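Local coordinates for tryptophan decarboxylase 1 (Oryza sativa subsp. japonica, PDB 6KHO), which uses pyridoxal 5'-phosphate to decarboxylate L-tryptophan to tryptamine, and 5-hydroxy-L-tryptophan to serotonin, in serotonin biosynthesis, at the interface of chains A and B. Residues are numbered along the deposited sequence; one frame, centred on the assembly and turned at random. Chains: chain A/B, Tryptophan decarboxylase 1.

Contact 1: the interface of chains A and B. Residues chain A 138, 141, 384, 387, 390; chain B 62, 66, 84, 88.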
loop_
_atom_site.group_PDB
_atom_site.type_symbol
_atom_site.label_atom_id
_atom_site.label_comp_id
_atom_site.label_asym_id
_atom_site.label_seq_id
_atom_site.Cartn_x
_atom_site.Cartn_y
_atom_site.Cartn_z
ATOM N N MET A 138 6.467 9.315 14.759
ATOM C CA MET A 138 5.060 9.199 15.137
ATOM C C MET A 138 4.517 7.813 14.837
ATOM O O MET A 138 3.656 7.308 15.566
ATOM C CB MET A 138 4.211 10.245 14.425
ATOM C CG MET A 138 2.720 10.127 14.777
ATOM S SD MET A 138 1.844 11.708 14.741
ATOM C CE MET A 138 2.237 12.318 16.402
ATOM N N LEU A 141 5.594 5.831 17.705
ATOM C CA LEU A 141 4.829 6.166 18.903
ATOM C C LEU A 141 3.415 5.597 18.840
ATOM O O LEU A 141 2.918 5.048 19.830
ATOM C CB LEU A 141 4.795 7.688 19.090
ATOM C CG LEU A 141 3.998 8.255 20.266
ATOM C CD1 LEU A 141 4.693 7.927 21.560
ATOM C CD2 LEU A 141 3.873 9.758 20.128
ATOM N N PHE A 384 2.549 8.776 5.350
ATOM C CA PHE A 384 2.532 9.076 6.784
ATOM C C PHE A 384 1.248 8.506 7.404
ATOM O O PHE A 384 0.320 9.227 7.773
ATOM C CB PHE A 384 2.642 10.590 6.953
ATOM C CG PHE A 384 2.832 11.066 8.375
ATOM C CD1 PHE A 384 2.925 10.178 9.441
ATOM C CD2 PHE A 384 2.903 12.427 8.631
ATOM C CE1 PHE A 384 3.094 10.644 10.733
ATOM C CE2 PHE A 384 3.070 12.903 9.920
ATOM C CZ PHE A 384 3.159 12.013 10.971
ATOM N N LEU A 387 -0.046 9.166 11.334
ATOM C CA LEU A 387 -0.756 10.356 11.783
ATOM C C LEU A 387 -2.209 10.038 12.126
ATOM O O LEU A 387 -2.698 10.411 13.201
ATOM C CB LEU A 387 -0.665 11.454 10.718
ATOM C CG LEU A 387 -1.246 12.812 11.124
ATOM C CD1 LEU A 387 -0.529 13.358 12.354
ATOM C CD2 LEU A 387 -1.143 13.806 9.975
ATOM N N TRP A 390 -2.485 7.865 15.347
ATOM C CA TRP A 390 -2.253 8.681 16.542
ATOM C C TRP A 390 -3.427 9.625 16.803
ATOM O O TRP A 390 -3.866 9.785 17.948
ATOM C CB TRP A 390 -0.949 9.466 16.391
ATOM C CG TRP A 390 -0.777 10.555 17.411
ATOM C CD1 TRP A 390 -0.424 10.405 18.722
ATOM C CD2 TRP A 390 -0.969 11.965 17.202
ATOM N NE1 TRP A 390 -0.393 11.635 19.346
ATOM C CE2 TRP A 390 -0.726 12.607 18.437
ATOM C CE3 TRP A 390 -1.343 12.741 16.097
ATOM C CZ2 TRP A 390 -0.814 13.995 18.593
ATOM C CZ3 TRP A 390 -1.420 14.131 16.249
ATOM C CH2 TRP A 390 -1.160 14.739 17.495
ATOM N N LEU B 62 10.768 13.045 19.438
ATOM C CA LEU B 62 9.312 13.123 19.576
ATOM C C LEU B 62 8.845 12.572 20.912
ATOM O O LEU B 62 7.931 13.130 21.531
ATOM C CB LEU B 62 8.603 12.393 18.429
ATOM C CG LEU B 62 7.083 12.638 18.374
ATOM C CD1 LEU B 62 6.735 14.112 18.061
ATOM C CD2 LEU B 62 6.420 11.731 17.359
ATOM N N LEU B 66 5.862 14.396 23.399
ATOM C CA LEU B 66 4.512 13.877 23.554
ATOM C C LEU B 66 4.470 12.824 24.655
ATOM O O LEU B 66 5.491 12.248 25.033
ATOM C CB LEU B 66 4.022 13.268 22.235
ATOM C CG LEU B 66 4.054 14.206 21.031
ATOM C CD1 LEU B 66 3.489 13.510 19.808
ATOM C CD2 LEU B 66 3.270 15.478 21.342
ATOM N N LEU B 84 -0.030 18.552 16.724
ATOM C CA LEU B 84 0.466 18.490 15.351
ATOM C C LEU B 84 1.311 19.720 15.020
ATOM O O LEU B 84 2.420 19.604 14.486
ATOM C CB LEU B 84 -0.708 18.356 14.378
ATOM C CG LEU B 84 -0.418 18.552 12.885
ATOM C CD1 LEU B 84 0.345 17.337 12.325
ATOM C CD2 LEU B 84 -1.711 18.774 12.109
ATOM N N VAL B 88 4.822 17.833 15.719
ATOM C CA VAL B 88 4.999 17.049 14.492
ATOM C C VAL B 88 5.611 17.890 13.381
ATOM O O VAL B 88 6.675 17.558 12.844
ATOM C CB VAL B 88 3.661 16.445 14.019
ATOM C CG1 VAL B 88 3.853 15.699 12.681
ATOM C CG2 VAL B 88 3.086 15.531 15.081
#

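Contact 2: the interface of chains A and B. Residues chain A 62, 66, 83, 88; chain B 134, 138, 141, 390.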
loop_
_atom_site.group_PDB
_atom_site.type_symbol
_atom_site.label_atom_id
_atom_site.label_comp_id
_atom_site.label_asym_id
_atom_site.label_seq_id
_atom_site.Cartn_x
_atom_site.Cartn_y
_atom_site.Cartn_z
ATOM N N LEU A 62 -19.776 2.538 -16.349
ATOM C CA LEU A 62 -19.083 3.771 -15.978
ATOM C C LEU A 62 -18.463 4.447 -17.191
ATOM O O LEU A 62 -18.667 5.649 -17.411
ATOM C CB LEU A 62 -18.014 3.501 -14.913
ATOM C CG LEU A 62 -17.506 4.828 -14.327
ATOM C CD1 LEU A 62 -18.654 5.554 -13.620
ATOM C CD2 LEU A 62 -16.318 4.639 -13.375
ATOM N N LEU A 66 -19.136 8.375 -18.057
ATOM C CA LEU A 66 -17.974 9.211 -18.299
ATOM C C LEU A 66 -17.520 8.896 -19.713
ATOM O O LEU A 66 -18.175 8.149 -20.430
ATOM C CB LEU A 66 -16.939 8.988 -17.199
ATOM C CG LEU A 66 -17.635 8.879 -15.838
ATOM C CD1 LEU A 66 -16.673 8.466 -14.739
ATOM C CD2 LEU A 66 -18.335 10.175 -15.467
ATOM N N GLU A 83 -20.159 14.895 -11.439
ATOM C CA GLU A 83 -20.000 13.538 -11.970
ATOM C C GLU A 83 -19.783 12.520 -10.860
ATOM O O GLU A 83 -20.265 11.388 -10.960
ATOM C CB GLU A 83 -18.863 13.504 -12.994
ATOM C CG GLU A 83 -19.137 14.480 -14.164
ATOM C CD GLU A 83 -18.163 14.348 -15.325
ATOM O OE1 GLU A 83 -17.078 13.760 -15.148
ATOM O OE2 GLU A 83 -18.482 14.844 -16.427
ATOM N N VAL A 88 -20.722 8.117 -10.067
ATOM C CA VAL A 88 -19.938 7.263 -9.178
ATOM C C VAL A 88 -20.790 6.764 -8.015
ATOM O O VAL A 88 -20.968 5.552 -7.840
ATOM C CB VAL A 88 -18.690 8.007 -8.671
ATOM C CG1 VAL A 88 -17.922 7.145 -7.659
ATOM C CG2 VAL A 88 -17.809 8.446 -9.847
ATOM N N ALA B 134 -18.661 0.809 -8.748
ATOM C CA ALA B 134 -18.093 2.080 -9.181
ATOM C C ALA B 134 -16.586 2.120 -8.948
ATOM O O ALA B 134 -15.831 2.598 -9.804
ATOM C CB ALA B 134 -18.795 3.232 -8.458
ATOM N N MET B 138 -14.044 2.616 -11.960
ATOM C CA MET B 138 -13.267 3.851 -11.989
ATOM C C MET B 138 -11.769 3.574 -12.034
ATOM O O MET B 138 -11.026 4.276 -12.727
ATOM C CB MET B 138 -13.596 4.733 -10.787
ATOM C CG MET B 138 -12.831 6.061 -10.875
ATOM S SD MET B 138 -13.770 7.520 -10.462
ATOM C CE MET B 138 -14.777 7.785 -11.919
ATOM N N LEU B 141 -11.166 2.558 -15.470
ATOM C CA LEU B 141 -11.298 3.725 -16.341
ATOM C C LEU B 141 -10.075 4.630 -16.250
ATOM O O LEU B 141 -9.517 5.051 -17.275
ATOM C CB LEU B 141 -12.553 4.511 -15.967
ATOM C CG LEU B 141 -12.825 5.697 -16.894
ATOM C CD1 LEU B 141 -13.187 5.190 -18.301
ATOM C CD2 LEU B 141 -13.933 6.576 -16.327
ATOM N N TRP B 390 -8.606 9.749 -11.345
ATOM C CA TRP B 390 -9.625 10.237 -12.268
ATOM C C TRP B 390 -9.899 11.723 -12.049
ATOM O O TRP B 390 -10.027 12.485 -13.012
ATOM C CB TRP B 390 -10.909 9.418 -12.108
ATOM C CG TRP B 390 -12.117 10.082 -12.754
ATOM C CD1 TRP B 390 -12.405 10.144 -14.093
ATOM C CD2 TRP B 390 -13.175 10.772 -12.083
ATOM N NE1 TRP B 390 -13.585 10.827 -14.292
ATOM C CE2 TRP B 390 -14.078 11.223 -13.074
ATOM C CE3 TRP B 390 -13.453 11.050 -10.737
ATOM C CZ2 TRP B 390 -15.235 11.935 -12.761
ATOM C CZ3 TRP B 390 -14.600 11.752 -10.424
ATOM C CH2 TRP B 390 -15.479 12.198 -11.437
HETATM O O HOH W 1 -15.284 12.053 -16.385
#

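Contact 1: the interface of chains A and B
A:Met138 packs among B:Leu62, B:Leu66 and B:Val88, and the patch illustrates how a thioether can pack among branched aliphatic side chains in a homodimer interface. The terminal methyl of the methionine does most of the touching: CE of A:Met138 lies 3.6 Å from CG2 of B:Val88. The same CE of A:Met138 is 3.8 Å from CD1 of B:Leu66, and the methionine crosses both partners at about a right angle. The chain leaves anti to the main-chain nitrogen (chi1 179°) and then bends at chi2 and chi3 (149° and -84°), which carries the methyl back over the centre of the A:Trp390 indole, 3.3 Å above its plane. The methyl is thus held between its own chain's ring and the partner's methyls. Nearer the backbone, CD2 of B:Leu62 presses on the helix itself, 3.6 Å from CA of A:Met138.

Leucine against leucine forms the flanks. CD2 of A:Leu141 meets CD1 of B:Leu66 at 3.8 Å, while A:Leu387 and B:Leu84 touch more loosely through their CD1 methyls, 4.1 Å apart.

Aromatic contacts are lighter. A:Phe384 and B:Val88 approach from opposite directions, the ring offering CE2 to CG1 of the valine at 4.0 Å. The ring is backed within chain A by CB of A:Leu387 over one face, and CB of A:Met138 lies at its edge.

In the fold, helix 133-149, the start of helix 386-420 and the loop residue A:Phe384 of chain A receive helix 77-88 and the 62-66 segment of chain B, a part of the two-fold interface of the homodimer.

Contact 2: the interface of chains A and B
B:Met138 and A:Leu66 meet at the apolar centre, where CE of the methionine comes within 3.5 Å of CD1 of the leucine, a tight contact, with the two side chains crossing at about a right angle. The same methionine methyl touches CG2 of A:Val88 at 3.7 Å and sits over the centre of the B:Trp390 indole. Bends at chi2 and chi3 (the latter -77°) turn the thioether towards that ring instead of letting it run straight out, and so place one methyl where both chains can grip it.

Around this core, A:Leu66 uses its CD1 branch a second time, against CD2 of B:Leu141 at 3.7 Å. A:Leu62 points its CD2 methyl at the main chain of helix 133-149, 3.4 Å from CA of B:Met138, a tighter than usual van der Waals contact. One turn earlier, at the start of that helix, the small side chain of B:Ala134 may allow the end of helix 77-88 to come near, its CB lying 3.2 Å from the backbone O of A:Val88.

At the rim the character changes. The benzo edge of B:Trp390 faces A:Glu83, whose CB lies in the ring plane and whose carboxylate is turned only 20° from it. A water joins the two residues: it lies 2.8 Å from the carboxylate OE1 of A:Glu83 and accepts the indole N-H of B:Trp390 in a moderately bent hydrogen bond (152° at H). The link gives the tryptophan, otherwise used as an apolar floor, a polar tie to the partner.

Within the homodimer interface, helices 61-65 and 77-88 of chain A, with A:Leu66 just beyond the first, pack on helices 133-149 and 386-420 of chain B.

Contact 1 and contact 2 are two-fold counterparts, about 35 Å apart between the centres of their C-alpha atoms. Each pairs residues 62, 66 and 88 of one subunit with 138, 141 and 390 of the other, and the chains trade roles. The residues selected differ at the margins: contact 1 extends to the phenylalanine and leucine before the tryptophan, contact 2 to the alanine and the water-linked glutamate. Their centres lie about 24 and 33 Å from one chain's proton donor, A:Tyr359; both probably serve assembly rather than touching the catalytic residue directly, clasping the homodimer at two separate places.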